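Local coordinates for protein cytolethal distending toxin subunit B (Escherichia coli, PDB 2F1N) that nicks DNA as the nuclease subunit of a three-part bacterial toxin, very probably causing the damage that arrests intoxicated cells at G2/M, at residues L159-Y164 / N196-V201; S61-T66 / R78-N83; T214-R219 / S251-P256. All coordinates share one frame; numbering follows the deposited sequence.

Contact 1: residues L159-Y164 / N196-V201; sequences LVEEVY and NLTVPV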
loop_
_atom_site.group_PDB
_atom_site.type_symbol
_atom_site.label_atom_id
_atom_site.label_comp_id
_atom_site.label_asym_id
_atom_site.label_seq_id
_atom_site.Cartn_x
_atom_site.Cartn_y
_atom_site.Cartn_z
ATOM N N LEU A 159 -5.246 4.653 -11.820
ATOM C CA LEU A 159 -4.133 4.160 -10.993
ATOM C C LEU A 159 -3.856 2.667 -11.223
ATOM O O LEU A 159 -2.697 2.256 -11.348
ATOM C CB LEU A 159 -4.400 4.388 -9.503
ATOM C CG LEU A 159 -4.340 5.880 -9.143
ATOM C CD1 LEU A 159 -4.970 6.127 -7.707
ATOM C CD2 LEU A 159 -2.910 6.418 -9.217
ATOM N N VAL A 160 -4.914 1.872 -11.241
ATOM C CA VAL A 160 -4.752 0.422 -11.431
ATOM C C VAL A 160 -4.182 0.206 -12.829
ATOM O O VAL A 160 -3.270 -0.630 -13.008
ATOM C CB VAL A 160 -6.067 -0.349 -11.292
ATOM C CG1 VAL A 160 -5.862 -1.859 -11.600
ATOM C CG2 VAL A 160 -6.630 -0.212 -9.864
ATOM N N GLU A 161 -4.730 0.921 -13.806
ATOM C CA GLU A 161 -4.273 0.795 -15.186
ATOM C C GLU A 161 -2.788 1.201 -15.361
ATOM O O GLU A 161 -2.028 0.552 -16.136
ATOM C CB GLU A 161 -5.204 1.525 -16.153
ATOM C CG GLU A 161 -6.596 0.887 -16.159
ATOM C CD GLU A 161 -7.712 1.771 -16.676
ATOM O OE1 GLU A 161 -7.486 2.968 -16.955
ATOM O OE2 GLU A 161 -8.856 1.241 -16.770
ATOM N N GLU A 162 -2.375 2.229 -14.636
ATOM C CA GLU A 162 -0.970 2.625 -14.647
ATOM C C GLU A 162 -0.033 1.510 -14.180
ATOM O O GLU A 162 1.011 1.302 -14.779
ATOM C CB GLU A 162 -0.696 3.909 -13.866
ATOM C CG GLU A 162 0.761 4.397 -14.046
ATOM C CD GLU A 162 1.012 5.829 -13.598
ATOM O OE1 GLU A 162 0.872 6.126 -12.417
ATOM O OE2 GLU A 162 1.374 6.678 -14.441
ATOM N N VAL A 163 -0.414 0.781 -13.127
ATOM C CA VAL A 163 0.430 -0.304 -12.618
ATOM C C VAL A 163 0.443 -1.438 -13.630
ATOM O O VAL A 163 1.498 -1.965 -13.953
ATOM C CB VAL A 163 -0.101 -0.855 -11.270
ATOM C CG1 VAL A 163 0.689 -2.115 -10.857
ATOM C CG2 VAL A 163 0.000 0.257 -10.172
ATOM N N TYR A 164 -0.717 -1.809 -14.143
ATOM C CA TYR A 164 -0.756 -2.884 -15.145
ATOM C C TYR A 164 0.143 -2.524 -16.357
ATOM O O TYR A 164 0.937 -3.343 -16.854
ATOM C CB TYR A 164 -2.207 -2.997 -15.657
ATOM C CG TYR A 164 -2.339 -3.832 -16.916
ATOM C CD1 TYR A 164 -2.413 -5.219 -16.845
ATOM C CD2 TYR A 164 -2.419 -3.222 -18.170
ATOM C CE1 TYR A 164 -2.586 -5.974 -18.021
ATOM C CE2 TYR A 164 -2.548 -3.956 -19.324
ATOM C CZ TYR A 164 -2.635 -5.331 -19.246
ATOM O OH TYR A 164 -2.807 -6.061 -20.422
ATOM N N ASN A 196 -15.256 -0.128 -14.070
ATOM C CA ASN A 196 -14.598 0.972 -14.742
ATOM C C ASN A 196 -13.157 0.682 -15.184
ATOM O O ASN A 196 -12.453 1.566 -15.652
ATOM C CB ASN A 196 -14.765 2.245 -13.895
ATOM C CG ASN A 196 -16.192 2.762 -13.984
ATOM O OD1 ASN A 196 -16.592 3.180 -15.063
ATOM N ND2 ASN A 196 -16.967 2.699 -12.888
ATOM N N LEU A 197 -12.744 -0.570 -15.061
ATOM C CA LEU A 197 -11.471 -1.010 -15.625
ATOM C C LEU A 197 -11.640 -1.481 -17.067
ATOM O O LEU A 197 -12.709 -1.959 -17.435
ATOM C CB LEU A 197 -10.876 -2.147 -14.787
ATOM C CG LEU A 197 -10.524 -1.760 -13.362
ATOM C CD1 LEU A 197 -10.258 -2.991 -12.581
ATOM C CD2 LEU A 197 -9.313 -0.818 -13.359
ATOM N N THR A 198 -10.595 -1.325 -17.884
ATOM C CA THR A 198 -10.627 -1.898 -19.235
ATOM C C THR A 198 -10.716 -3.423 -19.197
ATOM O O THR A 198 -10.353 -4.075 -18.226
ATOM C CB THR A 198 -9.398 -1.496 -20.084
ATOM O OG1 THR A 198 -8.211 -1.880 -19.377
ATOM C CG2 THR A 198 -9.271 -0.006 -20.226
ATOM N N VAL A 199 -11.194 -4.011 -20.295
ATOM C CA VAL A 199 -11.298 -5.461 -20.377
ATOM C C VAL A 199 -9.968 -6.193 -20.085
ATOM O O VAL A 199 -9.947 -7.120 -19.304
ATOM C CB VAL A 199 -11.787 -5.909 -21.763
ATOM C CG1 VAL A 199 -11.785 -7.445 -21.837
ATOM C CG2 VAL A 199 -13.142 -5.282 -22.056
ATOM N N PRO A 200 -8.868 -5.816 -20.712
ATOM C CA PRO A 200 -7.611 -6.541 -20.435
ATOM C C PRO A 200 -7.179 -6.399 -18.973
ATOM O O PRO A 200 -6.681 -7.366 -18.421
ATOM C CB PRO A 200 -6.621 -5.857 -21.348
ATOM C CG PRO A 200 -7.501 -5.389 -22.455
ATOM C CD PRO A 200 -8.661 -4.750 -21.715
ATOM N N VAL A 201 -7.417 -5.251 -18.333
ATOM C CA VAL A 201 -6.989 -5.108 -16.930
ATOM C C VAL A 201 -7.893 -5.937 -16.014
ATOM O O VAL A 201 -7.420 -6.589 -15.086
ATOM C CB VAL A 201 -6.932 -3.619 -16.490
ATOM C CG1 VAL A 201 -6.741 -3.529 -14.988
ATOM C CG2 VAL A 201 -5.818 -2.905 -17.256
HETATM O O HOH W 1 -10.606 2.648 -18.163
#
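Val201 meets helix 156-168 through both of its methyls. CG2 lies over one face of the Tyr164 ring, 3.8 Å from the ring centroid and 24° off the normal, a CH-pi contact displaced toward the rim where CD2 is nearest. Tyr164 CG stands anti to the backbone N (chi1 166°), and Val201 CG2 lies 3.6 Å from this Tyr164 CG. The other methyl, Val201 CG1, touches Val160 CG1 at 3.9 Å, and Leu197 CD2 meets Val160 CB at the same distance of 3.9 Å, these two side chains crossing at about a right angle. Farther out, Tyr164 OH reaches Pro200 CB.

Residues 196-201 belong to the nuclear localization signal, and the helix they pack on lies against strand 179-183 of the six-stranded sheet, with Val160 also touching Ile182 there.

The polar part is concentrated on Glu161, whose chain is extended beyond CG. Thr198 N, at the N-cap of helix 199-203, donates to Glu161 OE2 at 3.3 Å with an N-H...O angle of 148°, arriving on the anti side and tilted out of the carboxylate plane. A water donates to the same OE2 (2.6 Å) and to Asn196 O (3.3 Å), bridging the carboxylate to the loop that precedes the cap.

Contact 2: residues S61-T66 / R78-N83; sequences STAVDT and RELIWN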
loop_
_atom_site.group_PDB
_atom_site.type_symbol
_atom_site.label_atom_id
_atom_site.label_comp_id
_atom_site.label_asym_id
_atom_site.label_seq_id
_atom_site.Cartn_x
_atom_site.Cartn_y
_atom_site.Cartn_z
ATOM N N SER A 61 10.192 9.408 14.415
ATOM C CA SER A 61 11.380 10.216 14.658
ATOM C C SER A 61 12.661 9.422 14.806
ATOM O O SER A 61 13.735 9.965 14.565
ATOM C CB SER A 61 11.184 11.136 15.898
ATOM O OG SER A 61 10.977 10.318 17.035
ATOM N N THR A 62 12.567 8.151 15.173
ATOM C CA THR A 62 13.806 7.359 15.281
ATOM C C THR A 62 14.177 6.580 14.018
ATOM O O THR A 62 15.201 5.926 14.011
ATOM C CB THR A 62 13.735 6.379 16.428
ATOM O OG1 THR A 62 12.620 5.495 16.228
ATOM C CG2 THR A 62 13.400 7.147 17.729
ATOM N N ALA A 63 13.359 6.631 12.974
ATOM C CA ALA A 63 13.714 5.953 11.721
ATOM C C ALA A 63 14.700 6.798 10.939
ATOM O O ALA A 63 14.568 8.046 10.884
ATOM C CB ALA A 63 12.451 5.665 10.876
ATOM N N VAL A 64 15.731 6.159 10.383
ATOM C CA VAL A 64 16.884 6.909 9.839
ATOM C C VAL A 64 17.091 6.614 8.362
ATOM O O VAL A 64 17.197 5.455 7.987
ATOM C CB VAL A 64 18.176 6.528 10.615
ATOM C CG1 VAL A 64 19.412 7.253 10.046
ATOM C CG2 VAL A 64 18.027 6.805 12.081
ATOM N N ASP A 65 17.157 7.652 7.517
ATOM C CA ASP A 65 17.412 7.488 6.070
ATOM C C ASP A 65 18.691 6.689 5.850
ATOM O O ASP A 65 19.732 6.990 6.454
ATOM C CB ASP A 65 17.650 8.882 5.446
ATOM C CG ASP A 65 17.493 8.915 3.909
ATOM O OD1 ASP A 65 17.718 7.905 3.144
ATOM O OD2 ASP A 65 17.125 9.979 3.353
ATOM N N THR A 66 18.640 5.709 4.955
ATOM C CA THR A 66 19.827 4.917 4.667
ATOM C C THR A 66 20.744 5.580 3.660
ATOM O O THR A 66 21.892 5.137 3.508
ATOM C CB THR A 66 19.402 3.584 4.045
ATOM O OG1 THR A 66 18.633 3.868 2.871
ATOM C CG2 THR A 66 18.459 2.819 4.985
ATOM N N ARG A 78 12.121 8.272 0.075
ATOM C CA ARG A 78 13.295 7.959 0.898
ATOM C C ARG A 78 13.138 6.591 1.494
ATOM O O ARG A 78 12.042 6.211 1.895
ATOM C CB ARG A 78 13.453 8.956 2.116
ATOM C CG ARG A 78 13.803 10.387 1.773
ATOM C CD ARG A 78 13.386 11.347 2.915
ATOM N NE ARG A 78 14.489 11.449 3.845
ATOM C CZ ARG A 78 14.399 11.855 5.113
ATOM N NH1 ARG A 78 13.229 12.158 5.646
ATOM N NH2 ARG A 78 15.508 11.950 5.843
ATOM N N GLU A 79 14.247 5.852 1.607
ATOM C CA GLU A 79 14.262 4.596 2.362
ATOM C C GLU A 79 14.800 4.888 3.746
ATOM O O GLU A 79 15.868 5.485 3.870
ATOM C CB GLU A 79 15.217 3.597 1.695
ATOM C CG GLU A 79 15.377 2.294 2.468
ATOM C CD GLU A 79 16.357 1.400 1.746
ATOM O OE1 GLU A 79 17.593 1.651 1.778
ATOM O OE2 GLU A 79 15.868 0.479 1.067
ATOM N N LEU A 80 14.064 4.450 4.780
ATOM C CA LEU A 80 14.492 4.592 6.170
ATOM C C LEU A 80 14.579 3.236 6.866
ATOM O O LEU A 80 13.795 2.334 6.560
ATOM C CB LEU A 80 13.527 5.529 6.956
ATOM C CG LEU A 80 12.814 6.638 6.153
ATOM C CD1 LEU A 80 11.553 7.141 6.916
ATOM C CD2 LEU A 80 13.762 7.800 5.890
ATOM N N ILE A 81 15.545 3.072 7.776
ATOM C CA ILE A 81 15.549 1.906 8.611
ATOM C C ILE A 81 15.003 2.278 9.972
ATOM O O ILE A 81 15.376 3.307 10.555
ATOM C CB ILE A 81 16.975 1.233 8.683
ATOM C CG1 ILE A 81 17.217 0.509 7.368
ATOM C CG2 ILE A 81 17.043 0.130 9.781
ATOM C CD1 ILE A 81 18.669 -0.034 7.139
ATOM N N TRP A 82 14.129 1.414 10.481
ATOM C CA TRP A 82 13.450 1.682 11.756
ATOM C C TRP A 82 13.763 0.525 12.673
ATOM O O TRP A 82 13.294 -0.617 12.489
ATOM C CB TRP A 82 11.934 1.863 11.524
ATOM C CG TRP A 82 11.104 2.266 12.727
ATOM C CD1 TRP A 82 11.532 2.867 13.901
ATOM C CD2 TRP A 82 9.688 2.106 12.844
ATOM N NE1 TRP A 82 10.447 3.092 14.727
ATOM C CE2 TRP A 82 9.303 2.650 14.094
ATOM C CE3 TRP A 82 8.694 1.586 11.992
ATOM C CZ2 TRP A 82 7.962 2.646 14.538
ATOM C CZ3 TRP A 82 7.332 1.617 12.421
ATOM C CH2 TRP A 82 7.002 2.156 13.683
ATOM N N ASN A 83 14.602 0.819 13.681
ATOM C CA ASN A 83 15.036 -0.229 14.620
ATOM C C ASN A 83 13.957 -0.384 15.669
ATOM O O ASN A 83 13.595 0.596 16.307
ATOM C CB ASN A 83 16.379 0.149 15.278
ATOM C CG ASN A 83 17.018 -1.021 16.054
ATOM O OD1 ASN A 83 16.335 -1.907 16.538
ATOM N ND2 ASN A 83 18.340 -1.001 16.175
HETATM O O HOH W 2 15.934 3.322 14.274
HETATM O O HOH W 3 16.692 7.081 0.550
#
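Val64 and Ile81 form an antiparallel hydrogen-bonded pair: Val64 N donates to Ile81 O and Ile81 N to Val64 O, each at 2.9 Å. The pairing continues at Thr66, whose N donates to Glu79 O at 3.0 Å, around the non-hydrogen-bonded pair of Asp65 and Leu80.

Two side-chain bonds join the segments at the Arg78 end. Asp65 OD2 accepts from Arg78 NE at 3.1 Å in a salt bridge; the donor lies 45° above the carboxylate plane. Only NE to OD2 counts as a bond between these two side chains, and with the planes 66° apart the groups do not form a flat, two-pronged pair. Leu80 CD2 sits over the centre of a guanidinium face. Thr66 OG1 donates to Glu79 OE1 at 2.7 Å, meeting the anti lone pair of OE1; Glu79 CG, anti to its backbone N (chi1 176°), starts the extended chain that ends in this bond, and the two side chains cross at about a right angle. Thr66 CG2 then rests against Ile81 CG1 at 3.5 Å. At the other end Ala63 CB packs on Trp82 CB at 3.9 Å.

A second shell holds these groups. Asp65 OD1 accepts from Gly67 N, an Asx turn, and also from a water that accepts from Glu79 N. OD1 also comes close to Glu79 O, but both are acceptors and no bond forms. Thr66 OG1 accepts from Arg68 N, while Glu79 OE2 is held by Arg68 and Tyr96. Another water bridges Thr62 O and Asn83 N.

Strand 78-83 pairs on its other edge with strand 92-98, and Trp82 reaches helix 31-42. The short strand 64-65 is the outermost member, within the chain, of the eight-stranded mixed sheet of the DNase I-like fold.

Contact 3: residues T214-R219 / S251-P256; sequences TQTSQR and SSDHFP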
loop_
_atom_site.group_PDB
_atom_site.type_symbol
_atom_site.label_atom_id
_atom_site.label_comp_id
_atom_site.label_asym_id
_atom_site.label_seq_id
_atom_site.Cartn_x
_atom_site.Cartn_y
_atom_site.Cartn_z
ATOM N N THR A 214 -14.930 -0.104 5.685
ATOM C CA THR A 214 -13.534 0.146 6.081
ATOM C C THR A 214 -13.380 1.547 6.629
ATOM O O THR A 214 -12.271 1.966 6.997
ATOM C CB THR A 214 -12.518 -0.043 4.910
ATOM O OG1 THR A 214 -12.752 0.953 3.912
ATOM C CG2 THR A 214 -12.690 -1.353 4.225
ATOM N N GLN A 215 -14.490 2.259 6.696
ATOM C CA GLN A 215 -14.500 3.548 7.335
ATOM C C GLN A 215 -15.809 3.771 8.075
ATOM O O GLN A 215 -16.705 2.927 8.048
ATOM C CB GLN A 215 -14.093 4.721 6.409
ATOM C CG GLN A 215 -14.799 4.837 5.071
ATOM C CD GLN A 215 -14.972 6.329 4.672
ATOM O OE1 GLN A 215 -14.012 7.130 4.698
ATOM N NE2 GLN A 215 -16.166 6.694 4.327
ATOM N N THR A 216 -15.883 4.874 8.795
ATOM C CA THR A 216 -16.979 5.023 9.765
ATOM C C THR A 216 -18.297 5.405 9.093
ATOM O O THR A 216 -19.318 5.622 9.784
ATOM C CB THR A 216 -16.618 6.106 10.796
ATOM O OG1 THR A 216 -16.134 7.245 10.100
ATOM C CG2 THR A 216 -15.425 5.669 11.659
ATOM N N SER A 217 -18.282 5.562 7.773
ATOM C CA SER A 217 -19.473 6.012 7.050
ATOM C C SER A 217 -20.096 4.825 6.298
ATOM O O SER A 217 -20.908 5.004 5.385
ATOM C CB SER A 217 -19.106 7.153 6.107
ATOM O OG SER A 217 -19.033 8.385 6.829
ATOM N N GLN A 218 -19.688 3.629 6.702
ATOM C CA GLN A 218 -20.156 2.347 6.151
ATOM C C GLN A 218 -19.731 2.033 4.711
ATOM O O GLN A 218 -20.292 1.114 4.069
ATOM C CB GLN A 218 -21.681 2.194 6.329
ATOM C CG GLN A 218 -22.080 1.831 7.781
ATOM C CD GLN A 218 -21.081 0.910 8.493
ATOM O OE1 GLN A 218 -20.270 1.381 9.325
ATOM N NE2 GLN A 218 -21.132 -0.394 8.180
ATOM N N ARG A 219 -18.741 2.763 4.196
ATOM C CA ARG A 219 -18.289 2.481 2.827
ATOM C C ARG A 219 -17.078 1.555 2.886
ATOM O O ARG A 219 -16.345 1.559 3.885
ATOM C CB ARG A 219 -17.968 3.785 2.084
ATOM C CG ARG A 219 -19.270 4.641 1.849
ATOM C CD ARG A 219 -19.459 5.098 0.401
ATOM N NE ARG A 219 -18.497 6.169 0.125
ATOM C CZ ARG A 219 -17.876 6.397 -1.034
ATOM N NH1 ARG A 219 -18.105 5.647 -2.125
ATOM N NH2 ARG A 219 -17.015 7.409 -1.092
ATOM N N SER A 251 -7.445 7.611 16.364
ATOM C CA SER A 251 -7.874 8.849 15.777
ATOM C C SER A 251 -7.853 8.765 14.241
ATOM O O SER A 251 -7.472 9.741 13.586
ATOM C CB SER A 251 -6.946 9.964 16.291
ATOM O OG SER A 251 -7.617 11.210 16.307
ATOM N N SER A 252 -8.224 7.598 13.676
ATOM C CA SER A 252 -8.520 7.494 12.223
ATOM C C SER A 252 -9.919 6.947 11.936
ATOM O O SER A 252 -10.364 5.976 12.569
ATOM C CB SER A 252 -7.525 6.597 11.430
ATOM O OG SER A 252 -7.824 6.743 10.024
ATOM N N ASP A 253 -10.570 7.521 10.934
ATOM C CA ASP A 253 -11.897 7.062 10.550
ATOM C C ASP A 253 -11.806 5.849 9.623
ATOM O O ASP A 253 -12.831 5.270 9.284
ATOM C CB ASP A 253 -12.692 8.176 9.875
ATOM C CG ASP A 253 -12.979 9.343 10.818
ATOM O OD1 ASP A 253 -12.951 9.174 12.048
ATOM O OD2 ASP A 253 -13.294 10.462 10.389
ATOM N N HIS A 254 -10.578 5.470 9.232
ATOM C CA HIS A 254 -10.361 4.245 8.443
ATOM C C HIS A 254 -9.785 3.137 9.283
ATOM O O HIS A 254 -8.960 3.360 10.183
ATOM C CB HIS A 254 -9.396 4.530 7.263
ATOM C CG HIS A 254 -9.969 5.461 6.241
ATOM N ND1 HIS A 254 -10.449 5.025 5.028
ATOM C CD2 HIS A 254 -10.146 6.809 6.257
ATOM C CE1 HIS A 254 -10.872 6.064 4.327
ATOM N NE2 HIS A 254 -10.706 7.159 5.057
ATOM N N PHE A 255 -10.191 1.918 8.976
ATOM C CA PHE A 255 -9.710 0.758 9.702
ATOM C C PHE A 255 -8.667 0.087 8.833
ATOM O O PHE A 255 -8.798 0.123 7.613
ATOM C CB PHE A 255 -10.857 -0.219 9.865
ATOM C CG PHE A 255 -12.155 0.411 10.317
ATOM C CD1 PHE A 255 -12.187 1.389 11.308
ATOM C CD2 PHE A 255 -13.350 0.006 9.730
ATOM C CE1 PHE A 255 -13.395 1.975 11.697
ATOM C CE2 PHE A 255 -14.571 0.588 10.112
ATOM C CZ PHE A 255 -14.593 1.557 11.100
ATOM N N PRO A 256 -7.654 -0.511 9.451
ATOM C CA PRO A 256 -6.655 -1.300 8.720
ATOM C C PRO A 256 -7.314 -2.515 8.155
ATOM O O PRO A 256 -8.214 -3.145 8.799
ATOM C CB PRO A 256 -5.653 -1.760 9.794
ATOM C CG PRO A 256 -6.019 -1.042 11.020
ATOM C CD PRO A 256 -7.394 -0.466 10.903
#
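Gln215 and His254 lie side by side and point the same way, with Gln215 CB over one face of the imidazole, 4.0 Å from the ring centroid and 15° off its normal. Gln215 CG sits between the backbone N and the carbonyl carbon (chi1 51°); the chain bends at chi2, and the amide plane stands 57° from that of the ring. Gln215 OE1 comes within 3.3 Å of His254 NE2, but the angle is too poor for a hydrogen bond.

Phe255 takes a different side of the same residue. Gln215 CA lies 4.0 Å above the plane of the Phe255 ring, offset toward the rim, and Phe255 CD2 approaches Thr214 C at 3.5 Å. Thr216 sets OG1 against Asp253 CB at 3.6 Å, their side chains crossing obliquely.

The backbones fix this placement through a single bridge of Gln215 with His254. Phe255 N donates to Thr214 O at 2.9 Å in a nearly straight bond, whereas Thr216 N to Asp253 O (3.1 Å) is weak. Ser252 OG accepts from His254 N at 3.1 Å, an ST turn.

Asp222 OD2 is hydrogen-bonded to both His254 ND1 and Thr214 OG1. The Ser-Asp-His sequence and this His-Asp pair are consistent with the active-site end of the DNase I-like nucleases, where the equivalent histidine is catalytic in relatives.

In the fold
Along the chain the contacts follow one another without overlap: contact 2, then contact 1, then contact 3. Contacts 1 and 2 are on opposite sides of the chain's centre, their centres 33 Å apart; contact 3 has its centre 26 Å from that of contact 1 and 28 Å from that of contact 2, and none touches another. Contact 2 forms an edge of the eight-stranded sheet and contact 1 joins two helices beside the six-stranded one. Contact 3 ties a loop leading into strand 222-228 of the six-stranded sheet to one leading into strand 257-261 of the eight-stranded sheet. Nearest atoms of contacts 1 and 3 are about 11 Å apart, and the localization signal that contact 1 partly holds also comes near contact 3, at Glu189.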